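Local coordinates for putative preprotein translocase, SecG subunit (Thermus thermophilus, PDB 5AWW) that probably takes part in protein export across the cell membrane, as the SecG subunit of the preprotein translocase, at residues L4-V15 / V62-W73. Sequence-based numbering, arbitrary orientation.
Sequences LYTLVILFYLGV and VFAALALVIGLW. With OLC ((2R)-2,3-dihydroxypropyl (9Z)-octadec-9-enoate), chain K.
The Tyr12 side chain fits as a knob into a hole on helix 50-72 formed by Phe63, Leu66, Ala67 and Ile70. Its CG lies anti to the backbone N (chi1 -168°), which carries the ring across to the other helix. Ile70 CD1 sits over one ring face in a CH-pi contact, 3.8 Å from the Tyr12 centroid. Leu66 CB meets the ring edge at Tyr12 CD1, 3.6 Å away. The Phe63 ring is nearly parallel to that of Tyr12 but slid aside, with little overlap. The Tyr12 hydroxyl hydrogen-bonds to a polar side chain of another protein chain.

At the other end, Tyr5 CD1 lies over one face of the Trp73 indole, with the Tyr5 ring and the five-membered ring of Trp73 tilted by 31°. Val8 CG2 is 3.8 Å from Trp73 CH2, and Leu4 CG meets the indole edge. Replacing Trp73 by an alanine would probably leave Leu4, Tyr5 and Val8 without their shared aromatic partner. The acyl chain of a bound monoolein (OLC) runs past Tyr5, Ile9 and Leu10.

Segments 4-15 and 62-73 run antiparallel, crossing at -148°, on two predicted transmembrane helices. No hydrogen bond joins them, so apolar and aromatic packing holds them together, as suits a membrane setting.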
# COMPACT_ATOMS: atom_id res chain seq x y z
N LEU C 4 -1.29 -42.40 4.31
CA LEU C 4 -0.26 -41.53 4.85
C LEU C 4 -0.37 -40.12 4.27
O LEU C 4 -0.44 -39.13 5.00
CB LEU C 4 1.13 -42.11 4.57
CG LEU C 4 2.31 -41.34 5.17
CD1 LEU C 4 2.14 -41.22 6.68
CD2 LEU C 4 3.62 -42.02 4.83
N TYR C 5 -0.39 -40.05 2.94
CA TYR C 5 -0.50 -38.79 2.22
C TYR C 5 -1.80 -38.07 2.59
O TYR C 5 -1.81 -36.85 2.76
CB TYR C 5 -0.44 -39.03 0.71
CG TYR C 5 -0.28 -37.77 -0.11
CD1 TYR C 5 0.70 -36.84 0.20
CD2 TYR C 5 -1.10 -37.53 -1.21
CE1 TYR C 5 0.86 -35.70 -0.56
CE2 TYR C 5 -0.95 -36.39 -1.97
CZ TYR C 5 0.03 -35.47 -1.64
OH TYR C 5 0.19 -34.33 -2.40
N THR C 6 -2.88 -38.83 2.73
CA THR C 6 -4.16 -38.27 3.12
C THR C 6 -4.08 -37.66 4.51
O THR C 6 -4.67 -36.61 4.77
CB THR C 6 -5.28 -39.33 3.10
OG1 THR C 6 -5.38 -39.89 1.79
CG2 THR C 6 -6.61 -38.71 3.49
N LEU C 7 -3.33 -38.31 5.40
CA LEU C 7 -3.16 -37.82 6.77
C LEU C 7 -2.32 -36.54 6.79
O LEU C 7 -2.60 -35.62 7.57
CB LEU C 7 -2.51 -38.89 7.64
CG LEU C 7 -3.37 -40.09 8.03
CD1 LEU C 7 -2.55 -41.12 8.78
CD2 LEU C 7 -4.57 -39.65 8.86
N VAL C 8 -1.30 -36.49 5.94
CA VAL C 8 -0.49 -35.29 5.80
C VAL C 8 -1.34 -34.13 5.29
O VAL C 8 -1.25 -33.01 5.80
CB VAL C 8 0.69 -35.52 4.84
CG1 VAL C 8 1.43 -34.22 4.57
CG2 VAL C 8 1.64 -36.57 5.40
N ILE C 9 -2.17 -34.41 4.30
CA ILE C 9 -3.04 -33.39 3.73
C ILE C 9 -4.06 -32.92 4.75
O ILE C 9 -4.34 -31.72 4.85
CB ILE C 9 -3.77 -33.92 2.47
CG1 ILE C 9 -2.76 -34.17 1.36
CG2 ILE C 9 -4.82 -32.93 2.00
CD1 ILE C 9 -3.25 -35.13 0.31
N LEU C 10 -4.61 -33.85 5.52
CA LEU C 10 -5.55 -33.51 6.59
C LEU C 10 -4.88 -32.63 7.63
O LEU C 10 -5.50 -31.71 8.16
CB LEU C 10 -6.11 -34.77 7.24
CG LEU C 10 -7.21 -35.51 6.47
CD1 LEU C 10 -7.60 -36.80 7.18
CD2 LEU C 10 -8.43 -34.61 6.28
N PHE C 11 -3.61 -32.91 7.92
CA PHE C 11 -2.87 -32.07 8.86
C PHE C 11 -2.67 -30.67 8.29
O PHE C 11 -2.81 -29.68 9.00
CB PHE C 11 -1.52 -32.70 9.20
CG PHE C 11 -1.49 -33.36 10.54
CD1 PHE C 11 -1.82 -34.70 10.68
CD2 PHE C 11 -1.15 -32.64 11.67
CE1 PHE C 11 -1.80 -35.30 11.92
CE2 PHE C 11 -1.13 -33.24 12.92
CZ PHE C 11 -1.45 -34.57 13.04
N TYR C 12 -2.37 -30.60 6.99
CA TYR C 12 -2.21 -29.33 6.28
C TYR C 12 -3.48 -28.48 6.37
O TYR C 12 -3.44 -27.31 6.74
CB TYR C 12 -1.84 -29.61 4.83
CG TYR C 12 -1.37 -28.42 4.03
CD1 TYR C 12 -0.18 -27.78 4.36
CD2 TYR C 12 -2.08 -27.96 2.94
CE1 TYR C 12 0.27 -26.69 3.62
CE2 TYR C 12 -1.65 -26.88 2.19
CZ TYR C 12 -0.47 -26.25 2.54
OH TYR C 12 -0.03 -25.18 1.81
N LEU C 13 -4.60 -29.10 6.02
CA LEU C 13 -5.91 -28.47 6.08
C LEU C 13 -6.25 -28.01 7.50
O LEU C 13 -6.74 -26.90 7.70
CB LEU C 13 -6.98 -29.44 5.57
CG LEU C 13 -8.45 -29.04 5.73
CD1 LEU C 13 -8.75 -27.77 4.95
CD2 LEU C 13 -9.35 -30.18 5.29
N GLY C 14 -6.00 -28.88 8.47
CA GLY C 14 -6.29 -28.58 9.86
C GLY C 14 -5.49 -27.40 10.37
O GLY C 14 -6.04 -26.50 11.02
N VAL C 15 -4.19 -27.39 10.08
CA VAL C 15 -3.32 -26.29 10.47
C VAL C 15 -3.79 -25.01 9.79
O VAL C 15 -3.81 -23.95 10.41
CB VAL C 15 -1.85 -26.57 10.10
CG1 VAL C 15 -1.00 -25.31 10.26
CG2 VAL C 15 -1.29 -27.70 10.95
N VAL C 62 4.90 -24.35 10.98
CA VAL C 62 4.41 -25.70 10.70
C VAL C 62 3.71 -25.75 9.34
O VAL C 62 3.92 -26.68 8.57
CB VAL C 62 3.44 -26.19 11.80
CG1 VAL C 62 2.71 -27.45 11.35
CG2 VAL C 62 4.19 -26.44 13.09
N PHE C 63 2.89 -24.74 9.06
CA PHE C 63 2.19 -24.66 7.79
C PHE C 63 3.17 -24.55 6.62
O PHE C 63 3.02 -25.23 5.59
CB PHE C 63 1.23 -23.46 7.78
CG PHE C 63 0.81 -23.03 6.41
CD1 PHE C 63 -0.10 -23.77 5.68
CD2 PHE C 63 1.33 -21.87 5.85
CE1 PHE C 63 -0.49 -23.37 4.42
CE2 PHE C 63 0.95 -21.46 4.59
CZ PHE C 63 0.04 -22.21 3.87
N ALA C 64 4.18 -23.70 6.78
CA ALA C 64 5.22 -23.54 5.76
C ALA C 64 5.95 -24.86 5.52
O ALA C 64 6.13 -25.29 4.37
CB ALA C 64 6.20 -22.46 6.18
N ALA C 65 6.37 -25.49 6.61
CA ALA C 65 7.10 -26.75 6.54
C ALA C 65 6.26 -27.84 5.90
O ALA C 65 6.78 -28.72 5.22
CB ALA C 65 7.56 -27.16 7.93
N LEU C 66 4.95 -27.79 6.13
CA LEU C 66 4.03 -28.76 5.54
C LEU C 66 3.85 -28.49 4.05
O LEU C 66 3.64 -29.41 3.27
CB LEU C 66 2.68 -28.74 6.25
CG LEU C 66 2.58 -29.47 7.60
CD1 LEU C 66 1.18 -29.34 8.19
CD2 LEU C 66 2.96 -30.94 7.45
N ALA C 67 3.94 -27.22 3.66
CA ALA C 67 3.90 -26.87 2.25
C ALA C 67 5.13 -27.42 1.55
O ALA C 67 5.05 -27.96 0.44
CB ALA C 67 3.80 -25.37 2.06
N LEU C 68 6.28 -27.30 2.22
CA LEU C 68 7.52 -27.86 1.70
C LEU C 68 7.47 -29.39 1.66
O LEU C 68 8.00 -30.01 0.74
CB LEU C 68 8.71 -27.38 2.54
CG LEU C 68 9.03 -25.88 2.48
CD1 LEU C 68 10.38 -25.56 3.13
CD2 LEU C 68 8.99 -25.37 1.04
N VAL C 69 6.82 -29.99 2.65
CA VAL C 69 6.69 -31.45 2.71
C VAL C 69 5.83 -31.97 1.56
O VAL C 69 6.23 -32.89 0.85
CB VAL C 69 6.08 -31.91 4.06
CG1 VAL C 69 5.48 -33.31 3.94
CG2 VAL C 69 7.13 -31.88 5.16
N ILE C 70 4.66 -31.37 1.37
CA ILE C 70 3.77 -31.76 0.28
C ILE C 70 4.45 -31.51 -1.06
O ILE C 70 4.28 -32.29 -2.00
CB ILE C 70 2.43 -31.01 0.34
CG1 ILE C 70 1.73 -31.29 1.67
CG2 ILE C 70 1.53 -31.41 -0.81
CD1 ILE C 70 0.43 -30.55 1.85
N GLY C 71 5.21 -30.43 -1.14
CA GLY C 71 5.99 -30.14 -2.33
C GLY C 71 7.03 -31.20 -2.64
O GLY C 71 7.24 -31.55 -3.80
N LEU C 72 7.69 -31.71 -1.61
CA LEU C 72 8.75 -32.70 -1.81
C LEU C 72 8.22 -34.12 -1.92
O LEU C 72 8.98 -35.06 -2.14
CB LEU C 72 9.77 -32.62 -0.66
CG LEU C 72 10.71 -31.42 -0.65
CD1 LEU C 72 11.65 -31.49 0.54
CD2 LEU C 72 11.50 -31.33 -1.95
N TRP C 73 6.91 -34.28 -1.77
CA TRP C 73 6.30 -35.60 -1.76
C TRP C 73 6.46 -36.31 -3.11
O TRP C 73 6.25 -35.70 -4.16
CB TRP C 73 4.81 -35.51 -1.39
CG TRP C 73 4.26 -36.77 -0.80
CD1 TRP C 73 3.66 -37.79 -1.47
CD2 TRP C 73 4.26 -37.14 0.58
NE1 TRP C 73 3.28 -38.78 -0.59
CE2 TRP C 73 3.64 -38.40 0.67
CE3 TRP C 73 4.72 -36.53 1.75
CZ2 TRP C 73 3.47 -39.06 1.89
CZ3 TRP C 73 4.55 -37.19 2.96
CH2 TRP C 73 3.93 -38.44 3.02
C18 OLC K . -3.61 -38.33 -4.42
C10 OLC K . -9.56 -33.95 2.19
C9 OLC K . -10.28 -33.86 3.31
C17 OLC K . -4.09 -38.40 -2.98
C11 OLC K . -8.56 -35.07 2.04
C8 OLC K . -11.28 -32.74 3.49
C16 OLC K . -5.35 -37.57 -2.79
C12 OLC K . -8.40 -35.44 0.57
C7 OLC K . -12.50 -33.26 4.23
C15 OLC K . -5.71 -37.48 -1.31
C13 OLC K . -7.15 -36.28 0.37
C6 OLC K . -13.43 -32.11 4.59
C14 OLC K . -6.95 -36.62 -1.10